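Local coordinates for 2-oxoglutarate-dependent dioxygenase DAO (Oryza sativa subsp. indica, PDB 6KUN), which probably oxidises the auxin indole-3-acetic acid irreversibly to inactive 2-oxoindole-3-acetic acid, with iron(II) as cofactor and 2-oxoglutarate as cosubstrate, at residues Val170-Phe178 and Arg281-Gly292; Asp26-Phe34 and Asn224-His232. All coordinates share one frame; numbering follows the deposited sequence. Where two conformers were deposited one is given.

Contact 1: Val170-Phe178 and Arg281-Gly292. With IAC (1H-indol-3-ylacetic acid), chain H; AKG (2-oxoglutaric acid), chain G.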
loop_
_atom_site.group_PDB
_atom_site.type_symbol
_atom_site.label_atom_id
_atom_site.label_comp_id
_atom_site.label_asym_id
_atom_site.label_seq_id
_atom_site.Cartn_x
_atom_site.Cartn_y
_atom_site.Cartn_z
ATOM N N VAL B 170 15.150 -5.924 15.409
ATOM C CA VAL B 170 16.566 -6.095 15.111
ATOM C C VAL B 170 17.322 -5.118 16.001
ATOM O O VAL B 170 16.869 -3.976 16.178
ATOM C CB VAL B 170 16.920 -5.899 13.604
ATOM C CG1 VAL B 170 15.704 -5.532 12.747
ATOM C CG2 VAL B 170 18.065 -4.882 13.391
ATOM N N GLN B 171 18.452 -5.575 16.572
ATOM C CA GLN B 171 19.228 -4.806 17.524
ATOM C C GLN B 171 19.998 -3.669 16.829
ATOM O O GLN B 171 20.072 -3.605 15.592
ATOM C CB GLN B 171 20.262 -5.675 18.250
ATOM C CG GLN B 171 19.931 -7.146 18.451
ATOM C CD GLN B 171 21.204 -8.016 18.500
ATOM O OE1 GLN B 171 22.319 -7.518 18.306
ATOM N NE2 GLN B 171 21.032 -9.312 18.746
ATOM N N VAL B 172 20.651 -2.814 17.631
ATOM C CA VAL B 172 21.272 -1.602 17.104
ATOM C C VAL B 172 22.578 -1.931 16.379
ATOM O O VAL B 172 23.514 -2.460 16.977
ATOM C CB VAL B 172 21.542 -0.580 18.222
ATOM C CG1 VAL B 172 22.182 0.650 17.569
ATOM C CG2 VAL B 172 20.288 -0.211 18.968
ATOM N N HIS B 173 22.687 -1.477 15.137
ATOM C CA HIS B 173 23.882 -1.722 14.359
ATOM C C HIS B 173 23.960 -0.686 13.255
ATOM O O HIS B 173 23.006 0.052 12.990
ATOM C CB HIS B 173 23.847 -3.113 13.742
ATOM C CG HIS B 173 22.750 -3.266 12.734
ATOM N ND1 HIS B 173 21.414 -3.175 13.070
ATOM C CD2 HIS B 173 22.783 -3.452 11.398
ATOM C CE1 HIS B 173 20.673 -3.332 11.991
ATOM N NE2 HIS B 173 21.481 -3.506 10.965
ATOM N N THR B 174 25.102 -0.677 12.586
ATOM C CA THR B 174 25.291 0.046 11.336
ATOM C C THR B 174 25.387 -1.022 10.253
ATOM O O THR B 174 25.754 -2.149 10.532
ATOM C CB THR B 174 26.550 0.920 11.327
ATOM O OG1 THR B 174 27.708 0.103 11.586
ATOM C CG2 THR B 174 26.449 2.077 12.330
ATOM N N ASP B 175 25.096 -0.635 9.021
ATOM C CA ASP B 175 25.450 -1.460 7.883
ATOM C C ASP B 175 26.944 -1.321 7.629
ATOM O O ASP B 175 27.475 -0.212 7.675
ATOM C CB ASP B 175 24.686 -1.022 6.632
ATOM C CG ASP B 175 23.184 -1.141 6.784
ATOM O OD1 ASP B 175 22.722 -1.912 7.651
ATOM O OD2 ASP B 175 22.469 -0.470 6.024
ATOM N N SER B 176 27.613 -2.432 7.281
ATOM C CA SER B 176 29.053 -2.376 7.050
ATOM C C SER B 176 29.387 -1.657 5.747
ATOM O O SER B 176 30.476 -1.068 5.619
ATOM C CB SER B 176 29.642 -3.794 6.997
ATOM O OG SER B 176 29.032 -4.542 5.970
ATOM N N GLY B 177 28.454 -1.682 4.789
ATOM C CA GLY B 177 28.695 -1.235 3.437
ATOM C C GLY B 177 28.604 0.265 3.237
ATOM O O GLY B 177 28.591 1.056 4.179
ATOM N N PHE B 178 28.474 0.648 1.968
ATOM C CA PHE B 178 28.510 2.055 1.567
ATOM C C PHE B 178 27.175 2.758 1.787
ATOM O O PHE B 178 27.096 3.759 2.538
ATOM C CB PHE B 178 28.969 2.104 0.082
ATOM C CG PHE B 178 29.179 3.450 -0.470
ATOM C CD1 PHE B 178 30.255 4.243 -0.043
ATOM C CD2 PHE B 178 28.326 3.958 -1.446
ATOM C CE1 PHE B 178 30.441 5.524 -0.560
ATOM C CE2 PHE B 178 28.469 5.243 -1.933
ATOM C CZ PHE B 178 29.556 6.021 -1.504
ATOM N N ARG B 281 34.647 -6.716 7.186
ATOM C CA ARG B 281 33.573 -7.617 7.619
ATOM C C ARG B 281 34.059 -8.656 8.622
ATOM O O ARG B 281 33.398 -8.909 9.630
ATOM C CB ARG B 281 32.965 -8.312 6.409
ATOM C CG ARG B 281 32.099 -7.434 5.566
ATOM C CD ARG B 281 31.411 -8.231 4.456
ATOM N NE ARG B 281 30.530 -9.281 4.958
ATOM C CZ ARG B 281 30.075 -10.288 4.209
ATOM N NH1 ARG B 281 30.422 -10.356 2.941
ATOM N NH2 ARG B 281 29.280 -11.200 4.730
ATOM N N ARG B 282 35.204 -9.290 8.334
ATOM C CA ARG B 282 35.826 -10.202 9.283
ATOM C C ARG B 282 35.994 -9.538 10.638
ATOM O O ARG B 282 35.658 -10.120 11.679
ATOM C CB ARG B 282 37.197 -10.641 8.779
ATOM C CG ARG B 282 37.218 -11.432 7.524
ATOM C CD ARG B 282 38.675 -11.853 7.212
ATOM N NE ARG B 282 39.280 -12.611 8.307
ATOM C CZ ARG B 282 39.302 -13.939 8.374
ATOM N NH1 ARG B 282 38.752 -14.667 7.414
ATOM N NH2 ARG B 282 39.862 -14.557 9.391
ATOM N N LEU B 283 36.548 -8.315 10.636
ATOM C CA LEU B 283 36.820 -7.604 11.879
ATOM C C LEU B 283 35.544 -7.340 12.669
ATOM O O LEU B 283 35.550 -7.444 13.895
ATOM C CB LEU B 283 37.547 -6.294 11.576
ATOM C CG LEU B 283 38.108 -5.495 12.759
ATOM C CD1 LEU B 283 39.282 -6.188 13.395
ATOM C CD2 LEU B 283 38.482 -4.071 12.302
ATOM N N ARG B 284 34.444 -6.975 12.001
ATOM C CA ARG B 284 33.170 -6.843 12.705
ATOM C C ARG B 284 32.759 -8.191 13.298
ATOM O O ARG B 284 32.366 -8.281 14.471
ATOM C CB ARG B 284 32.070 -6.306 11.761
ATOM C CG ARG B 284 32.192 -4.781 11.458
ATOM C CD ARG B 284 31.188 -4.258 10.370
ATOM N NE ARG B 284 29.812 -4.676 10.633
ATOM C CZ ARG B 284 28.779 -3.868 10.930
ATOM N NH1 ARG B 284 28.931 -2.583 11.000
ATOM N NH2 ARG B 284 27.583 -4.404 11.128
ATOM N N LEU B 285 32.871 -9.255 12.496
ATOM C CA LEU B 285 32.453 -10.590 12.946
ATOM C C LEU B 285 33.284 -11.072 14.132
ATOM O O LEU B 285 32.733 -11.632 15.084
ATOM C CB LEU B 285 32.540 -11.561 11.767
ATOM C CG LEU B 285 32.233 -13.034 12.047
ATOM C CD1 LEU B 285 30.801 -13.180 12.552
ATOM C CD2 LEU B 285 32.443 -13.891 10.803
ATOM N N SER B 286 34.588 -10.790 14.145
ATOM C CA SER B 286 35.405 -11.320 15.238
ATOM C C SER B 286 35.376 -10.440 16.493
ATOM O O SER B 286 35.480 -10.973 17.596
ATOM C CB SER B 286 36.856 -11.528 14.780
ATOM O OG SER B 286 37.559 -10.316 14.633
ATOM N N THR B 287 35.225 -9.105 16.360
ATOM C CA THR B 287 35.121 -8.245 17.537
ATOM C C THR B 287 33.695 -8.136 18.074
ATOM O O THR B 287 33.502 -7.668 19.198
ATOM C CB THR B 287 35.583 -6.805 17.262
ATOM O OG1 THR B 287 34.785 -6.246 16.208
ATOM C CG2 THR B 287 37.068 -6.745 16.898
ATOM N N GLY B 288 32.689 -8.522 17.285
ATOM C CA GLY B 288 31.307 -8.226 17.596
ATOM C C GLY B 288 30.943 -6.759 17.541
ATOM O O GLY B 288 29.890 -6.364 18.057
ATOM N N GLU B 289 31.788 -5.921 16.973
ATOM C CA GLU B 289 31.538 -4.478 16.917
ATOM C C GLU B 289 30.790 -4.234 15.616
ATOM O O GLU B 289 31.398 -4.197 14.537
ATOM C CB GLU B 289 32.840 -3.692 17.005
ATOM C CG GLU B 289 33.534 -3.874 18.370
ATOM C CD GLU B 289 34.885 -3.188 18.503
ATOM O OE1 GLU B 289 35.526 -2.854 17.490
ATOM O OE2 GLU B 289 35.310 -2.977 19.659
ATOM N N ARG B 290 29.470 -4.087 15.702
ATOM C CA ARG B 290 28.639 -3.986 14.505
ATOM C C ARG B 290 27.976 -2.622 14.319
ATOM O O ARG B 290 27.187 -2.431 13.394
ATOM C CB ARG B 290 27.573 -5.085 14.503
ATOM C CG ARG B 290 28.108 -6.469 14.834
ATOM C CD ARG B 290 27.206 -7.558 14.276
ATOM N NE ARG B 290 27.722 -8.894 14.559
ATOM C CZ ARG B 290 28.546 -9.562 13.760
ATOM N NH1 ARG B 290 28.964 -10.774 14.099
ATOM N NH2 ARG B 290 28.952 -9.020 12.620
ATOM N N ALA B 291 28.295 -1.676 15.196
ATOM C CA ALA B 291 27.735 -0.342 15.104
ATOM C C ALA B 291 28.796 0.683 14.728
ATOM O O ALA B 291 28.681 1.854 15.091
ATOM C CB ALA B 291 27.068 0.055 16.412
ATOM N N GLY B 292 29.817 0.274 13.997
ATOM C CA GLY B 292 30.861 1.182 13.551
ATOM C C GLY B 292 32.042 1.329 14.486
ATOM O O GLY B 292 33.046 1.948 14.099
HETATM C C IAC H . 28.338 -7.500 9.213
HETATM C C1 IAC H . 27.763 -8.641 8.764
HETATM C C2 IAC H . 27.178 -9.560 9.671
HETATM C C3 IAC H . 27.188 -9.288 11.018
HETATM C C4 IAC H . 27.765 -8.116 11.472
HETATM C C5 IAC H . 28.347 -7.255 10.575
HETATM C C7 IAC H . 27.887 -8.659 7.427
HETATM C C8 IAC H . 28.552 -7.517 7.019
HETATM C C17 IAC H . 27.467 -9.659 6.353
HETATM C C18 IAC H . 26.008 -9.520 5.955
HETATM N N IAC H . 28.832 -6.798 8.138
HETATM O O2 IAC H . 25.365 -10.568 5.673
HETATM O O3 IAC H . 25.466 -8.383 5.882
HETATM C C1 AKG G . 18.857 -3.012 7.843
HETATM O O1 AKG G . 18.321 -2.376 6.910
HETATM O O2 AKG G . 20.053 -3.375 7.796
HETATM C C2 AKG G . 18.064 -3.341 9.024
HETATM O O5 AKG G . 18.409 -2.944 10.125
HETATM C C3 AKG G . 16.815 -4.176 8.876
HETATM C C4 AKG G . 16.047 -3.726 7.639
HETATM C C5 AKG G . 14.785 -4.544 7.505
HETATM O O3 AKG G . 13.684 -3.969 7.650
HETATM O O4 AKG G . 14.888 -5.764 7.254
#
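Thr174, the middle residue of the His-X-Asp motif of this jelly-roll oxygenase, is tied to the C-terminal helix and the tail after it by Arg284 and Arg290. Thr174 N donates to Arg290 O at 2.8 Å, nearly straight at 168° and on a lone pair in the carbonyl plane. Arg284 reaches in from the helix and grips the same residue end-on. Arg284 NH2 bonds to Thr174 O at 3.0 Å, tilted out of the guanidinium plane, whereas Arg284 NH1 meets Thr174 OG1 at 3.0 Å almost within it. Arginine suits this place because its long chain, bent at chi3 (50°), presents two nitrogens to two acceptors. Threonine suits it because chi1 of 58° brings OG1 to NH1 while the methyl CG2 packs against the Ala291 carbonyl. Asp217 pairs with both Arg284 NH1 and Thr174 OG1, so it probably balances the buried positive charge. Arg290 CA lies over one face of the Arg284 guanidinium, and Ser176 CB is 3.7 Å above the other.

Ser176, Arg281, Arg284 and Arg290 line the auxin pocket. Several arginine-auxin distances, above all at Arg290, are too short to be trusted, and that pose is doubtful. As modelled, Ser176 OG, hydrogen-bonded to Tyr277, is 3.1 Å from the indole N. His173, a predicted iron ligand, has its ring oriented by ND1 donating to Gln171 O at 2.9 Å. His173 NE2 makes a weak bond to 2-oxoglutarate O2, while at the other end of the side chain His173 CB rests 3.4 Å from Arg290 O.

Contact 2: Asp26-Phe34 and Asn224-His232. With AKG (2-oxoglutaric acid), chain G.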
loop_
_atom_site.group_PDB
_atom_site.type_symbol
_atom_site.label_atom_id
_atom_site.label_comp_id
_atom_site.label_asym_id
_atom_site.label_seq_id
_atom_site.Cartn_x
_atom_site.Cartn_y
_atom_site.Cartn_z
ATOM N N ASP B 26 23.740 17.421 3.446
ATOM C CA ASP B 26 23.514 17.744 4.835
ATOM C C ASP B 26 22.832 16.604 5.570
ATOM O O ASP B 26 23.188 16.281 6.712
ATOM C CB ASP B 26 22.680 19.021 4.922
ATOM C CG ASP B 26 22.613 19.551 6.305
ATOM O OD1 ASP B 26 23.664 20.030 6.794
ATOM O OD2 ASP B 26 21.526 19.464 6.908
ATOM N N ALA B 27 21.894 15.937 4.922
ATOM C CA ALA B 27 21.258 14.778 5.545
ATOM C C ALA B 27 22.261 13.654 5.753
ATOM O O ALA B 27 22.284 13.035 6.812
ATOM C CB ALA B 27 20.087 14.303 4.690
ATOM N N CYS B 28 23.099 13.390 4.761
ATOM C CA CYS B 28 24.116 12.354 4.889
ATOM C C CYS B 28 25.139 12.689 5.979
ATOM O O CYS B 28 25.600 11.792 6.706
ATOM C CB CYS B 28 24.820 12.168 3.541
ATOM S SG CYS B 28 23.799 11.401 2.290
ATOM N N ALA B 29 25.518 13.969 6.092
ATOM C CA ALA B 29 26.578 14.333 7.015
ATOM C C ALA B 29 26.081 14.369 8.459
ATOM O O ALA B 29 26.799 13.986 9.385
ATOM C CB ALA B 29 27.162 15.690 6.623
ATOM N N ARG B 30 24.857 14.836 8.666
ATOM C CA ARG B 30 24.384 15.037 10.016
ATOM C C ARG B 30 23.602 13.853 10.529
ATOM O O ARG B 30 23.678 13.589 11.723
ATOM C CB ARG B 30 23.525 16.307 10.098
ATOM C CG ARG B 30 24.355 17.571 10.009
ATOM C CD ARG B 30 23.570 18.709 9.448
ATOM N NE ARG B 30 22.246 18.809 10.053
ATOM C CZ ARG B 30 21.407 19.819 9.839
ATOM N NH1 ARG B 30 21.768 20.822 9.044
ATOM N NH2 ARG B 30 20.214 19.833 10.419
ATOM N N LEU B 31 22.835 13.166 9.673
ATOM C CA LEU B 31 21.978 12.047 10.068
ATOM C C LEU B 31 22.407 10.699 9.504
ATOM O O LEU B 31 22.185 9.667 10.151
ATOM C CB LEU B 31 20.540 12.293 9.594
ATOM C CG LEU B 31 19.367 11.870 10.480
ATOM C CD1 LEU B 31 18.086 11.778 9.657
ATOM C CD2 LEU B 31 19.543 10.603 11.220
ATOM N N GLY B 32 22.960 10.664 8.293
ATOM C CA GLY B 32 23.231 9.381 7.655
ATOM C C GLY B 32 22.027 8.665 7.108
ATOM O O GLY B 32 22.150 7.482 6.764
ATOM N N CYS B 33 20.886 9.345 6.987
ATOM C CA CYS B 33 19.613 8.724 6.661
ATOM C C CYS B 33 18.734 9.766 5.989
ATOM O O CYS B 33 18.729 10.929 6.396
ATOM C CB CYS B 33 18.862 8.199 7.896
ATOM S SG CYS B 33 17.257 7.305 7.564
ATOM N N PHE B 34 18.039 9.367 4.940
ATOM C CA PHE B 34 17.117 10.247 4.247
ATOM C C PHE B 34 16.137 9.415 3.436
ATOM O O PHE B 34 16.393 8.244 3.123
ATOM C CB PHE B 34 17.851 11.260 3.359
ATOM C CG PHE B 34 18.728 10.663 2.277
ATOM C CD1 PHE B 34 20.019 10.245 2.553
ATOM C CD2 PHE B 34 18.289 10.593 0.958
ATOM C CE1 PHE B 34 20.844 9.733 1.575
ATOM C CE2 PHE B 34 19.148 10.054 -0.049
ATOM C CZ PHE B 34 20.406 9.637 0.276
ATOM N N ASN B 224 35.909 10.026 3.973
ATOM C CA ASN B 224 36.859 10.588 4.915
ATOM C C ASN B 224 36.186 11.205 6.119
ATOM O O ASN B 224 36.582 12.272 6.570
ATOM C CB ASN B 224 37.770 11.621 4.268
ATOM C CG ASN B 224 38.996 11.863 5.105
ATOM O OD1 ASN B 224 39.605 10.924 5.588
ATOM N ND2 ASN B 224 39.289 13.126 5.363
ATOM N N GLY B 225 35.152 10.558 6.620
ATOM C CA GLY B 225 34.456 11.055 7.785
ATOM C C GLY B 225 33.313 12.006 7.511
ATOM O O GLY B 225 32.640 12.412 8.457
ATOM N N ARG B 226 33.059 12.362 6.258
ATOM C CA ARG B 226 32.068 13.383 5.957
ATOM C C ARG B 226 30.633 12.868 5.926
ATOM O O ARG B 226 29.683 13.654 6.086
ATOM C CB ARG B 226 32.419 14.026 4.613
ATOM C CG ARG B 226 33.674 14.860 4.665
ATOM C CD ARG B 226 34.123 15.305 3.300
ATOM N NE ARG B 226 35.379 16.052 3.435
ATOM C CZ ARG B 226 35.440 17.309 3.879
ATOM N NH1 ARG B 226 34.325 17.941 4.210
ATOM N NH2 ARG B 226 36.611 17.920 3.987
ATOM N N LEU B 227 30.423 11.602 5.725
ATOM C CA LEU B 227 29.062 11.036 5.715
ATOM C C LEU B 227 28.919 10.114 6.914
ATOM O O LEU B 227 29.787 9.255 7.141
ATOM C CB LEU B 227 28.788 10.272 4.432
ATOM C CG LEU B 227 28.998 10.954 3.086
ATOM C CD1 LEU B 227 28.775 9.965 1.971
ATOM C CD2 LEU B 227 28.103 12.125 2.929
ATOM N N HIS B 228 27.835 10.293 7.658
ATOM C CA HIS B 228 27.632 9.624 8.929
ATOM C C HIS B 228 27.088 8.213 8.718
ATOM O O HIS B 228 26.038 8.039 8.092
ATOM C CB HIS B 228 26.631 10.411 9.783
ATOM C CG HIS B 228 26.330 9.771 11.105
ATOM N ND1 HIS B 228 27.305 9.560 12.061
ATOM C CD2 HIS B 228 25.180 9.271 11.622
ATOM C CE1 HIS B 228 26.758 8.975 13.117
ATOM N NE2 HIS B 228 25.467 8.806 12.886
ATOM N N ASN B 229 27.766 7.221 9.295
ATOM C CA ASN B 229 27.268 5.850 9.275
ATOM C C ASN B 229 26.229 5.707 10.389
ATOM O O ASN B 229 26.557 5.724 11.581
ATOM C CB ASN B 229 28.398 4.842 9.416
ATOM C CG ASN B 229 29.339 5.149 10.537
ATOM O OD1 ASN B 229 29.596 6.324 10.871
ATOM N ND2 ASN B 229 29.897 4.103 11.126
ATOM N N VAL B 230 24.963 5.579 9.992
ATOM C CA VAL B 230 23.858 5.790 10.913
ATOM C C VAL B 230 23.587 4.518 11.703
ATOM O O VAL B 230 23.528 3.422 11.149
ATOM C CB VAL B 230 22.618 6.269 10.135
ATOM C CG1 VAL B 230 22.175 5.243 9.027
ATOM C CG2 VAL B 230 21.483 6.536 11.090
ATOM N N LYS B 231 23.437 4.655 13.018
ATOM C CA LYS B 231 23.008 3.544 13.840
ATOM C C LYS B 231 21.499 3.422 13.721
ATOM O O LYS B 231 20.788 4.439 13.756
ATOM C CB LYS B 231 23.415 3.706 15.290
ATOM C CG LYS B 231 24.920 3.737 15.524
ATOM C CD LYS B 231 25.201 3.803 17.032
ATOM C CE LYS B 231 26.701 3.741 17.341
ATOM N NZ LYS B 231 26.957 3.856 18.805
ATOM N N HIS B 232 21.033 2.173 13.560
ATOM C CA HIS B 232 19.616 1.932 13.399
ATOM C C HIS B 232 19.223 0.599 14.010
ATOM O O HIS B 232 20.046 -0.297 14.228
ATOM C CB HIS B 232 19.151 1.996 11.928
ATOM C CG HIS B 232 19.821 1.007 11.019
ATOM N ND1 HIS B 232 21.090 1.192 10.523
ATOM C CD2 HIS B 232 19.379 -0.153 10.482
ATOM C CE1 HIS B 232 21.412 0.180 9.742
ATOM N NE2 HIS B 232 20.390 -0.648 9.696
HETATM C C1 AKG G . 18.857 -3.012 7.843
HETATM O O1 AKG G . 18.321 -2.376 6.910
HETATM O O2 AKG G . 20.053 -3.375 7.796
HETATM C C2 AKG G . 18.064 -3.341 9.024
HETATM O O5 AKG G . 18.409 -2.944 10.125
HETATM C C3 AKG G . 16.815 -4.176 8.876
HETATM C C4 AKG G . 16.047 -3.726 7.639
HETATM C C5 AKG G . 14.785 -4.544 7.505
HETATM O O3 AKG G . 13.684 -3.969 7.650
HETATM O O4 AKG G . 14.888 -5.764 7.254
#
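His228 N donates to Cys28 O at 2.9 Å, joining the C-terminal end of helix 18-30 to the loop that leads into the jelly-roll strand 232-235 and to His232, the second histidine of the predicted two-histidine, one-carboxylate iron site. This hydrogen bond is nearly straight at 169°. It engages a carbonyl of the last helical turn whose usual partner, Gly32 N, is bonded to Ala27 O instead.

Gly32 CA lies 3.1 Å from His228 O in a CA-H...O contact, and a beta carbon at this position would collide with that oxygen and with Val230 CB. Its positive phi also suits a residue without a side chain.

Among apolar contacts, Cys28 CB and Leu227 CD2 are tight at 3.3 Å, and both side chains also touch Val135 of helix 111-138. Val230 straddles the turn with its two branches: at chi1 59°, CG1 sits 3.2 Å from Gly32 O and CG2 sits 3.3 Å from Leu31 O. A compact branched residue can thus fill the corner where the chain leaves the helix for strand 33-37. The same Leu31 O meets the His228 ring: with CG anti to the backbone N (chi1 178°), His228 turns its edge to this oxygen, which lies in the ring plane 3.4 Å from CD2.

At the far end of 224-232, His232 faces the active site. His232 ND1 makes a weak, in-plane bond to Val230 O at 3.4 Å, which helps orient the ring, and His232 NE2 makes another weak bond, to 2-oxoglutarate O2. With an alanine in place of His232, Val230 O and 2-oxoglutarate O2 are likely to lose these weak donors, and the predicted iron site one ligand. Beside NE2, His232 CD2 comes within 3.0 Å of 2-oxoglutarate O5.

Overall arrangement
Contacts 1 and 2 have centres about 16 Å apart and meet at the predicted iron site, contact 1 giving His173 and Asp175, contact 2 His232. A probable hydrogen bond from His232 N to His173 O, 3.0 Å, joins their strands, and Asp175 OD1 packs 3.2 Å from His232 CE1. Both contacts reach 2-oxoglutarate, but bound auxin touches contact 1 and not contact 2. Farther out, Thr174 CG2 packs 3.4 Å from Val230 O. Asp217 links the two as well, pairing with Thr174 and Arg284 on one hand and Asn229 on the other. Thus the C-terminal tail packs on the segment holding His173 and Asp175, and the N-terminal helix end on the loop just before His232.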